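PDB 6TTB: formate dehydrogenase from Staphylococcus aureus, which probably catalyses the NAD-dependent oxidation of formate to carbon dioxide as a member of the D-isomer-specific 2-hydroxyacid dehydrogenase family. Local coordinates for residues A[92-97]-A[114-119]; A[191-196]-A[242-247]; A[271-276]-A[295-300]. All blocks are in the same frame, centred on the assembly; numbering follows the deposited sequence.

Interaction 1 of 3, residues A[92-97]-A[114-119]. With NAD (nicotinamide-adenine-dinucleotide), chain C.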
# COMPACT_ATOMS: atom_id res chain seq x y z
N SER A 92 28.62 5.63 6.69
CA SER A 92 27.28 5.61 7.28
C SER A 92 26.22 5.42 6.19
O SER A 92 26.54 5.48 5.01
CB SER A 92 27.00 6.87 8.05
OG SER A 92 26.82 7.94 7.15
N ALA A 93 24.96 5.22 6.63
CA ALA A 93 23.83 5.04 5.75
C ALA A 93 22.95 6.27 5.79
O ALA A 93 22.86 6.96 6.81
CB ALA A 93 23.07 3.84 6.19
N PRO A 94 22.21 6.57 4.72
CA PRO A 94 21.35 7.75 4.68
C PRO A 94 20.23 7.67 5.72
O PRO A 94 19.72 8.71 6.20
CB PRO A 94 20.73 7.80 3.27
CG PRO A 94 21.40 6.63 2.49
CD PRO A 94 22.13 5.76 3.50
N PHE A 95 19.86 6.42 6.07
CA PHE A 95 18.82 6.14 7.03
C PHE A 95 19.24 6.62 8.42
O PHE A 95 18.41 6.77 9.32
CB PHE A 95 18.50 4.65 6.99
CG PHE A 95 18.66 4.00 5.64
CD1 PHE A 95 17.80 4.31 4.57
CD2 PHE A 95 19.59 2.99 5.46
CE1 PHE A 95 17.91 3.64 3.35
CE2 PHE A 95 19.73 2.35 4.23
CZ PHE A 95 18.89 2.68 3.19
N TYR A 96 20.52 6.89 8.60
CA TYR A 96 21.04 7.14 9.94
C TYR A 96 22.45 7.72 9.79
O TYR A 96 23.45 7.01 9.94
CB TYR A 96 20.97 5.84 10.77
CG TYR A 96 21.29 5.98 12.23
CD1 TYR A 96 22.59 5.95 12.66
CD2 TYR A 96 20.30 6.15 13.20
CE1 TYR A 96 22.90 6.00 14.01
CE2 TYR A 96 20.60 6.27 14.55
CZ TYR A 96 21.91 6.19 14.95
OH TYR A 96 22.30 6.31 16.25
N PRO A 97 22.55 8.98 9.32
CA PRO A 97 23.79 9.48 8.74
C PRO A 97 24.70 10.15 9.74
O PRO A 97 24.26 10.77 10.72
CB PRO A 97 23.34 10.46 7.65
CG PRO A 97 21.98 10.97 8.18
CD PRO A 97 21.46 9.93 9.18
N ALA A 114 34.60 9.05 2.09
CA ALA A 114 33.33 8.99 2.78
C ALA A 114 32.40 8.05 2.02
O ALA A 114 31.95 8.34 0.91
CB ALA A 114 32.74 10.37 2.89
N ILE A 115 32.16 6.88 2.61
CA ILE A 115 31.30 5.91 1.94
C ILE A 115 29.90 6.07 2.51
O ILE A 115 29.74 6.09 3.74
CB ILE A 115 31.82 4.50 2.18
CG1 ILE A 115 33.32 4.36 1.89
CG2 ILE A 115 31.00 3.48 1.42
CD1 ILE A 115 33.76 2.99 2.20
N THR A 116 28.92 6.15 1.61
CA THR A 116 27.53 6.07 1.96
C THR A 116 27.05 4.60 1.89
O THR A 116 26.76 4.08 0.81
CB THR A 116 26.70 6.91 0.97
OG1 THR A 116 27.07 8.31 0.90
CG2 THR A 116 25.22 6.76 1.20
N ALA A 117 26.87 3.96 3.05
CA ALA A 117 26.30 2.62 3.03
C ALA A 117 24.86 2.69 2.55
O ALA A 117 23.95 2.57 3.33
CB ALA A 117 26.41 1.94 4.39
N GLY A 118 24.68 2.72 1.26
CA GLY A 118 23.38 2.83 0.67
C GLY A 118 23.48 3.77 -0.52
O GLY A 118 24.56 3.88 -1.14
N VAL A 119 22.39 4.51 -0.76
CA VAL A 119 22.39 5.56 -1.74
C VAL A 119 21.82 6.86 -1.13
O VAL A 119 20.71 6.91 -0.61
CB VAL A 119 21.61 5.06 -2.97
CG1 VAL A 119 21.04 6.20 -3.80
CG2 VAL A 119 22.54 4.20 -3.82
PA NAD C . 18.34 7.86 -11.38
O1A NAD C . 19.52 8.73 -11.63
O2A NAD C . 18.15 6.53 -12.09
O5B NAD C . 16.98 8.73 -11.46
C5B NAD C . 17.01 10.17 -11.46
C4B NAD C . 16.50 10.64 -12.80
O4B NAD C . 15.78 11.87 -12.57
C3B NAD C . 17.58 10.93 -13.87
O3B NAD C . 17.66 9.99 -14.94
C2B NAD C . 17.28 12.34 -14.38
O2B NAD C . 17.13 12.41 -15.78
C1B NAD C . 16.02 12.78 -13.62
N9A NAD C . 16.11 14.15 -13.10
C8A NAD C . 17.25 14.93 -13.01
N7A NAD C . 17.02 16.17 -12.66
C5A NAD C . 15.62 16.26 -12.61
C6A NAD C . 14.73 17.34 -12.36
N6A NAD C . 15.09 18.59 -12.17
N1A NAD C . 13.40 17.08 -12.47
C2A NAD C . 13.01 15.82 -12.71
N3A NAD C . 13.75 14.72 -12.92
C4A NAD C . 15.06 15.01 -12.87
O3 NAD C . 18.31 7.56 -9.85
PN NAD C . 17.39 6.46 -9.22
O1N NAD C . 18.28 5.26 -8.99
O2N NAD C . 16.15 6.31 -10.04
O5D NAD C . 17.03 7.18 -7.81
C5D NAD C . 15.81 7.96 -7.70
C4D NAD C . 15.90 8.74 -6.43
O4D NAD C . 15.47 7.89 -5.35
C3D NAD C . 17.35 9.20 -6.12
O3D NAD C . 17.52 10.60 -6.22
C2D NAD C . 17.64 8.63 -4.73
O2D NAD C . 18.15 9.55 -3.78
C1D NAD C . 16.32 8.07 -4.24
N1N NAD C . 16.56 6.77 -3.58
C2N NAD C . 16.10 6.57 -2.24
C3N NAD C . 16.32 5.33 -1.59
C7N NAD C . 15.58 5.01 -0.29
O7N NAD C . 16.09 4.20 0.49
N7N NAD C . 14.40 5.59 -0.04
C4N NAD C . 17.21 4.39 -2.22
C5N NAD C . 17.68 4.63 -3.53
C6N NAD C . 17.36 5.84 -4.18

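Interaction 2 of 3, residues A[191-196]-A[242-247]. With NAD (nicotinamide-adenine-dinucleotide), chain C.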
# COMPACT_ATOMS: atom_id res chain seq x y z
N ILE A 191 -1.12 8.13 -13.33
CA ILE A 191 -0.00 8.32 -12.41
C ILE A 191 1.15 9.03 -13.10
O ILE A 191 1.64 8.57 -14.14
CB ILE A 191 0.48 7.01 -11.73
CG1 ILE A 191 -0.65 6.20 -11.07
CG2 ILE A 191 1.52 7.34 -10.71
CD1 ILE A 191 -1.71 7.07 -10.43
N GLY A 192 1.67 10.08 -12.44
CA GLY A 192 2.78 10.84 -12.96
C GLY A 192 4.04 10.46 -12.24
O GLY A 192 4.05 10.43 -11.00
N ILE A 193 5.06 10.04 -13.02
CA ILE A 193 6.34 9.66 -12.45
C ILE A 193 7.30 10.80 -12.70
O ILE A 193 7.71 11.03 -13.83
CB ILE A 193 6.87 8.29 -13.03
CG1 ILE A 193 5.99 7.08 -12.62
CG2 ILE A 193 8.32 8.03 -12.69
CD1 ILE A 193 5.37 6.39 -13.81
N PHE A 194 7.62 11.55 -11.63
CA PHE A 194 8.58 12.61 -11.72
C PHE A 194 9.98 12.03 -11.58
O PHE A 194 10.41 11.73 -10.49
CB PHE A 194 8.35 13.58 -10.60
CG PHE A 194 9.29 14.74 -10.60
CD1 PHE A 194 9.21 15.74 -11.59
CD2 PHE A 194 10.25 14.87 -9.60
CE1 PHE A 194 10.08 16.81 -11.57
CE2 PHE A 194 11.08 15.98 -9.53
CZ PHE A 194 11.03 16.92 -10.55
N GLY A 195 10.68 11.86 -12.72
CA GLY A 195 12.05 11.38 -12.69
C GLY A 195 12.11 9.93 -13.10
O GLY A 195 11.74 9.03 -12.34
N PHE A 196 12.48 9.73 -14.35
CA PHE A 196 12.22 8.48 -15.02
C PHE A 196 13.57 7.84 -15.23
O PHE A 196 13.94 7.54 -16.33
CB PHE A 196 11.42 8.73 -16.31
CG PHE A 196 10.65 7.54 -16.81
CD1 PHE A 196 9.71 6.92 -16.01
CD2 PHE A 196 10.83 7.05 -18.10
CE1 PHE A 196 9.02 5.80 -16.47
CE2 PHE A 196 10.14 5.94 -18.57
CZ PHE A 196 9.23 5.31 -17.75
N ALA A 242 -2.15 10.89 -9.07
CA ALA A 242 -1.16 11.04 -8.01
C ALA A 242 0.20 11.02 -8.62
O ALA A 242 0.34 10.57 -9.75
CB ALA A 242 -1.28 9.95 -7.01
N ILE A 243 1.20 11.44 -7.85
CA ILE A 243 2.55 11.60 -8.36
C ILE A 243 3.52 10.91 -7.42
O ILE A 243 3.44 11.05 -6.18
CB ILE A 243 2.89 13.09 -8.46
CG1 ILE A 243 2.12 13.78 -9.60
CG2 ILE A 243 4.37 13.30 -8.62
CD1 ILE A 243 2.08 15.30 -9.52
N THR A 244 4.48 10.22 -8.01
CA THR A 244 5.54 9.64 -7.23
C THR A 244 6.85 10.21 -7.74
O THR A 244 7.02 10.36 -8.96
CB THR A 244 5.44 8.09 -7.24
OG1 THR A 244 6.48 7.50 -6.48
CG2 THR A 244 5.48 7.45 -8.59
N ILE A 245 7.76 10.47 -6.80
CA ILE A 245 9.00 11.21 -7.04
C ILE A 245 10.15 10.24 -7.09
O ILE A 245 10.37 9.47 -6.14
CB ILE A 245 9.24 12.18 -5.88
CG1 ILE A 245 7.98 12.99 -5.55
CG2 ILE A 245 10.48 13.00 -6.08
CD1 ILE A 245 7.87 14.35 -6.12
N HIS A 246 10.92 10.31 -8.16
CA HIS A 246 12.11 9.46 -8.29
C HIS A 246 13.24 10.28 -8.85
O HIS A 246 13.96 9.80 -9.72
CB HIS A 246 11.81 8.15 -9.10
CG HIS A 246 10.70 7.39 -8.46
ND1 HIS A 246 10.88 6.74 -7.25
CD2 HIS A 246 9.34 7.45 -8.66
CE1 HIS A 246 9.73 6.25 -6.86
NE2 HIS A 246 8.76 6.69 -7.71
N ALA A 247 13.34 11.52 -8.37
CA ALA A 247 14.32 12.48 -8.84
C ALA A 247 15.38 12.68 -7.76
O ALA A 247 15.09 12.56 -6.56
CB ALA A 247 13.61 13.78 -9.15
PA NAD C . 18.34 7.86 -11.38
O1A NAD C . 19.52 8.73 -11.63
O2A NAD C . 18.15 6.53 -12.09
O5B NAD C . 16.98 8.73 -11.46
C5B NAD C . 17.01 10.17 -11.46
C4B NAD C . 16.50 10.64 -12.80
O4B NAD C . 15.78 11.87 -12.57
C3B NAD C . 17.58 10.93 -13.87
O3B NAD C . 17.66 9.99 -14.94
C2B NAD C . 17.28 12.34 -14.38
O2B NAD C . 17.13 12.41 -15.78
C1B NAD C . 16.02 12.78 -13.62
N9A NAD C . 16.11 14.15 -13.10
C8A NAD C . 17.25 14.93 -13.01
N7A NAD C . 17.02 16.17 -12.66
C5A NAD C . 15.62 16.26 -12.61
C6A NAD C . 14.73 17.34 -12.36
N6A NAD C . 15.09 18.59 -12.17
N1A NAD C . 13.40 17.08 -12.47
C2A NAD C . 13.01 15.82 -12.71
N3A NAD C . 13.75 14.72 -12.92
C4A NAD C . 15.06 15.01 -12.87
O3 NAD C . 18.31 7.56 -9.85
PN NAD C . 17.39 6.46 -9.22
O1N NAD C . 18.28 5.26 -8.99
O2N NAD C . 16.15 6.31 -10.04
O5D NAD C . 17.03 7.18 -7.81
C5D NAD C . 15.81 7.96 -7.70
C4D NAD C . 15.90 8.74 -6.43
O4D NAD C . 15.47 7.89 -5.35
C3D NAD C . 17.35 9.20 -6.12
O3D NAD C . 17.52 10.60 -6.22
C2D NAD C . 17.64 8.63 -4.73
O2D NAD C . 18.15 9.55 -3.78
C1D NAD C . 16.32 8.07 -4.24
N1N NAD C . 16.56 6.77 -3.58
C2N NAD C . 16.10 6.57 -2.24
C3N NAD C . 16.32 5.33 -1.59
C7N NAD C . 15.58 5.01 -0.29
O7N NAD C . 16.09 4.20 0.49
N7N NAD C . 14.40 5.59 -0.04
C4N NAD C . 17.21 4.39 -2.22
C5N NAD C . 17.68 4.63 -3.53
C6N NAD C . 17.36 5.84 -4.18

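Interaction 3 of 3, residues A[271-276]-A[295-300]. With NAD (nicotinamide-adenine-dinucleotide), chain C.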
# COMPACT_ATOMS: atom_id res chain seq x y z
N LEU A 271 0.43 12.18 -3.26
CA LEU A 271 1.83 12.44 -3.49
C LEU A 271 2.62 11.42 -2.75
O LEU A 271 2.41 11.24 -1.54
CB LEU A 271 2.20 13.85 -2.95
CG LEU A 271 3.62 14.36 -3.27
CD1 LEU A 271 3.94 14.31 -4.76
CD2 LEU A 271 3.83 15.70 -2.75
N VAL A 272 3.62 10.84 -3.47
CA VAL A 272 4.46 9.83 -2.87
C VAL A 272 5.87 10.20 -3.19
O VAL A 272 6.21 10.49 -4.32
CB VAL A 272 4.14 8.41 -3.35
CG1 VAL A 272 5.28 7.44 -3.08
CG2 VAL A 272 2.93 7.90 -2.64
N ASN A 273 6.67 10.21 -2.14
CA ASN A 273 8.02 10.66 -2.25
C ASN A 273 8.88 9.76 -1.38
O ASN A 273 8.91 9.90 -0.17
CB ASN A 273 8.15 12.10 -1.87
CG ASN A 273 9.60 12.50 -1.74
OD1 ASN A 273 10.49 11.84 -2.32
ND2 ASN A 273 9.86 13.60 -1.00
N THR A 274 9.54 8.82 -2.05
CA THR A 274 10.55 8.01 -1.47
C THR A 274 11.93 8.36 -2.11
O THR A 274 12.81 7.46 -2.22
CB THR A 274 10.28 6.61 -1.95
OG1 THR A 274 10.12 6.70 -3.39
CG2 THR A 274 9.09 6.02 -1.24
N ALA A 275 12.07 9.60 -2.63
CA ALA A 275 13.34 10.04 -3.19
C ALA A 275 14.13 10.80 -2.12
O ALA A 275 14.90 10.17 -1.41
CB ALA A 275 13.17 10.78 -4.48
N ARG A 276 13.88 12.10 -1.92
CA ARG A 276 14.48 12.73 -0.74
C ARG A 276 13.53 13.76 -0.12
O ARG A 276 12.94 14.55 -0.82
CB ARG A 276 15.92 13.28 -0.93
CG ARG A 276 16.75 12.63 -2.02
CD ARG A 276 18.11 12.14 -1.57
NE ARG A 276 18.91 11.73 -2.74
CZ ARG A 276 20.03 12.33 -3.16
NH1 ARG A 276 20.51 13.37 -2.50
NH2 ARG A 276 20.65 11.91 -4.26
N GLN A 295 -5.22 14.75 -1.12
CA GLN A 295 -5.96 13.71 -0.43
C GLN A 295 -5.05 12.93 0.52
O GLN A 295 -5.50 12.53 1.58
CB GLN A 295 -6.77 12.81 -1.40
CG GLN A 295 -8.02 12.18 -0.76
CD GLN A 295 -8.59 13.02 0.39
OE1 GLN A 295 -8.68 14.27 0.32
NE2 GLN A 295 -8.99 12.33 1.47
N GLY A 296 -3.77 12.74 0.14
CA GLY A 296 -2.83 11.98 0.99
C GLY A 296 -1.39 12.17 0.58
O GLY A 296 -1.14 12.51 -0.59
N TYR A 297 -0.43 11.92 1.54
CA TYR A 297 1.03 11.84 1.24
C TYR A 297 1.61 10.59 1.91
O TYR A 297 1.31 10.28 3.08
CB TYR A 297 1.81 13.10 1.69
CG TYR A 297 3.35 13.06 1.55
CD1 TYR A 297 4.14 12.51 2.53
CD2 TYR A 297 4.01 13.65 0.47
CE1 TYR A 297 5.52 12.56 2.49
CE2 TYR A 297 5.41 13.64 0.37
CZ TYR A 297 6.18 13.11 1.40
OH TYR A 297 7.57 13.03 1.33
N ALA A 298 2.41 9.86 1.13
CA ALA A 298 3.28 8.84 1.69
C ALA A 298 4.68 8.97 1.14
O ALA A 298 4.94 9.82 0.27
CB ALA A 298 2.76 7.44 1.47
N GLY A 299 5.56 8.09 1.67
CA GLY A 299 6.99 8.08 1.44
C GLY A 299 7.72 7.74 2.71
O GLY A 299 7.09 7.67 3.74
N ASP A 300 9.05 7.66 2.65
CA ASP A 300 9.87 7.19 3.77
C ASP A 300 11.12 8.08 3.96
O ASP A 300 12.10 7.63 4.63
CB ASP A 300 10.24 5.71 3.64
CG ASP A 300 11.38 5.43 2.64
OD1 ASP A 300 11.56 6.23 1.66
OD2 ASP A 300 12.10 4.41 2.83
PA NAD C . 18.34 7.86 -11.38
O1A NAD C . 19.52 8.73 -11.63
O2A NAD C . 18.15 6.53 -12.09
O5B NAD C . 16.98 8.73 -11.46
C5B NAD C . 17.01 10.17 -11.46
C4B NAD C . 16.50 10.64 -12.80
O4B NAD C . 15.78 11.87 -12.57
C3B NAD C . 17.58 10.93 -13.87
O3B NAD C . 17.66 9.99 -14.94
C2B NAD C . 17.28 12.34 -14.38
O2B NAD C . 17.13 12.41 -15.78
C1B NAD C . 16.02 12.78 -13.62
N9A NAD C . 16.11 14.15 -13.10
C8A NAD C . 17.25 14.93 -13.01
N7A NAD C . 17.02 16.17 -12.66
C5A NAD C . 15.62 16.26 -12.61
C6A NAD C . 14.73 17.34 -12.36
N6A NAD C . 15.09 18.59 -12.17
N1A NAD C . 13.40 17.08 -12.47
C2A NAD C . 13.01 15.82 -12.71
N3A NAD C . 13.75 14.72 -12.92
C4A NAD C . 15.06 15.01 -12.87
O3 NAD C . 18.31 7.56 -9.85
PN NAD C . 17.39 6.46 -9.22
O1N NAD C . 18.28 5.26 -8.99
O2N NAD C . 16.15 6.31 -10.04
O5D NAD C . 17.03 7.18 -7.81
C5D NAD C . 15.81 7.96 -7.70
C4D NAD C . 15.90 8.74 -6.43
O4D NAD C . 15.47 7.89 -5.35
C3D NAD C . 17.35 9.20 -6.12
O3D NAD C . 17.52 10.60 -6.22
C2D NAD C . 17.64 8.63 -4.73
O2D NAD C . 18.15 9.55 -3.78
C1D NAD C . 16.32 8.07 -4.24
N1N NAD C . 16.56 6.77 -3.58
C2N NAD C . 16.10 6.57 -2.24
C3N NAD C . 16.32 5.33 -1.59
C7N NAD C . 15.58 5.01 -0.29
O7N NAD C . 16.09 4.20 0.49
N7N NAD C . 14.40 5.59 -0.04
C4N NAD C . 17.21 4.39 -2.22
C5N NAD C . 17.68 4.63 -3.53
C6N NAD C . 17.36 5.84 -4.18

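Interaction 1 of 3, residues A[92-97]-A[114-119]
Ser92 and Thr116 pair as neighbours at the C-terminal ends of two parallel strands, 89-92 and 113-116. These strands belong to the five-stranded parallel sheet of the domain that, in D-2-hydroxyacid dehydrogenases, faces the nucleotide-binding domain across the active-site cleft. Ser92 N donates to Ile115 O at 3.2 Å, nearly straight at 159°, and Ala117 N returns a bond to Ser92 O, modelled too short for its geometry to be read closely. Beyond this bridge both chains leave the sheet: residues 93-96 form a type I turn, while Ala117 is the centre of an inverse gamma turn.

Pro94 fills the angle between these two exits. Its CB is 4.0 Å from Val119 O, and CG comes nearer to the same oxygen. CD, next round the ring, lies 3.7 Å from Ala117 O and 4.0 Å from Thr116 CG2, the methyl anti to its own backbone N; the two side chains cross at about a right angle. Thr116 OG1 turns instead to Ser121 OG. Pro94 CD also sits over the centre of one face of the Phe95 ring. Ala93 CB and Ala117 CB meet at 4.2 Å.

Both exits reach the cofactor, and the second subunit approaches as well, since Trp174 NE1 of that subunit donates to Phe95 O. Val119 CG1, anti to its backbone N, packs on nicotinamide C6N at 3.7 Å. The Phe95 ring presents its edge, with CE1 3.4 Å from the carboxamide oxygen O7N of NAD.

Interaction 2 of 3, residues A[191-196]-A[242-247]
Phe194 O accepts the N-H of His246 at 2.8 Å. This is the last rung between two adjacent parallel strands, 190-194 and 242-245, of the Rossmann-type NAD-binding domain. Three earlier bonds, each 3.0 Å between donor and acceptor, complete the ladder: Gly192 N to Ala242 O, Thr244 N to Gly192 O and Phe194 N to Thr244 O.

On the face bearing Ile193 and Thr244, these two side chains run side by side with Ile193 CG1 4.1 Å from Thr244 CG2. Thr244 OG1 is anti to its backbone N (chi1 180°), which carries it to His246 NE2; either atom could be the donor of their hydrogen bond.

On the face bearing Phe194 and Ile245 the contacts between these side chains are apolar. With CG anti to the backbone N (chi1 -179°), the Phe194 ring reaches Ile245, whose CG2 lies at the ring edge 4.0 Å from Phe194 CD2, while Ala247 CB approaches Phe194 CE2 obliquely. Adenine C2A of NAD lies over one ring face, offset toward the rim. Gly195, probably the first glycine of the GxGxxG motif, follows with backbone angles suited to glycine. Past the strand ends, Ala247 O accepts a weak hydrogen bond from NAD O3D at 3.1 Å.

Interaction 3 of 3, residues A[271-276]-A[295-300]
The nicotinamide end of the NAD pocket is built here on a beta-alpha-beta crossover of the Rossmann-type domain, in which helix 282-291 links the parallel neighbours 269-273 and 294-299. Leu271 N donates to Gly296 O, Ala298 N to Leu271 O at 3.0 Å, and Asn273 N to Ala298 O at 3.0 Å.

On one face of the sheet Leu271 packs against Tyr297: Leu271 CG is 3.8 Å from Tyr297 CD2, and the leucine CD2 methyl comes to the ring edge in its plane. The other face pairs Val272 CG2 with Ala298 CB, and helix 144-160 covers both through Asp154 and Leu158.

Asn273 shapes the chain as it leaves the strand. With CG anti to the backbone N (chi1 169°), its side chain runs alongside Tyr297, the amide and ring planes 83° apart. OD1 accepts from Ala275 N at 2.8 Å, closing an Asx turn. ND2 makes a nearly straight bond to Arg276 O, which it meets from above the carbonyl plane, and only a weak one to Tyr297 OH.

The Asx turn brings Thr274 O and Arg276 to the cofactor. Arg276 NE donates to O2D of the nicotinamide ribose, while NH1 forms a salt bridge with Asp122. Asp300 OD2 is taken by Ser326 N. The carboxamide N7N of NAD points almost straight (171°) at Thr274 O, 3.3 Å away, and weakly reaches Asp300 OD1 at 3.4 Å.

The three contacts follow one another along the chain and meet around one NAD. Interactions 2 and 3 share the seven-stranded parallel sheet of the nucleotide-binding domain, their centres 10 Å apart. They join directly because strands 242-245 and 269-273 are neighbours, with probable hydrogen bonds from Val272 N to Ile243 O and from Ile245 N to Val272 O. Interaction 1 lies in the separate five-stranded sheet, its centre 24 Å from that of interaction 2 and 21 Å from that of interaction 3, touching neither. Strand ends and the loops that follow them, from both domains, therefore converge on the cofactor: interaction 2 at adenine and the nicotinamide ribose, interaction 3 at that ribose and the carboxamide, interaction 1 at the nicotinamide, where hydride transfer is expected.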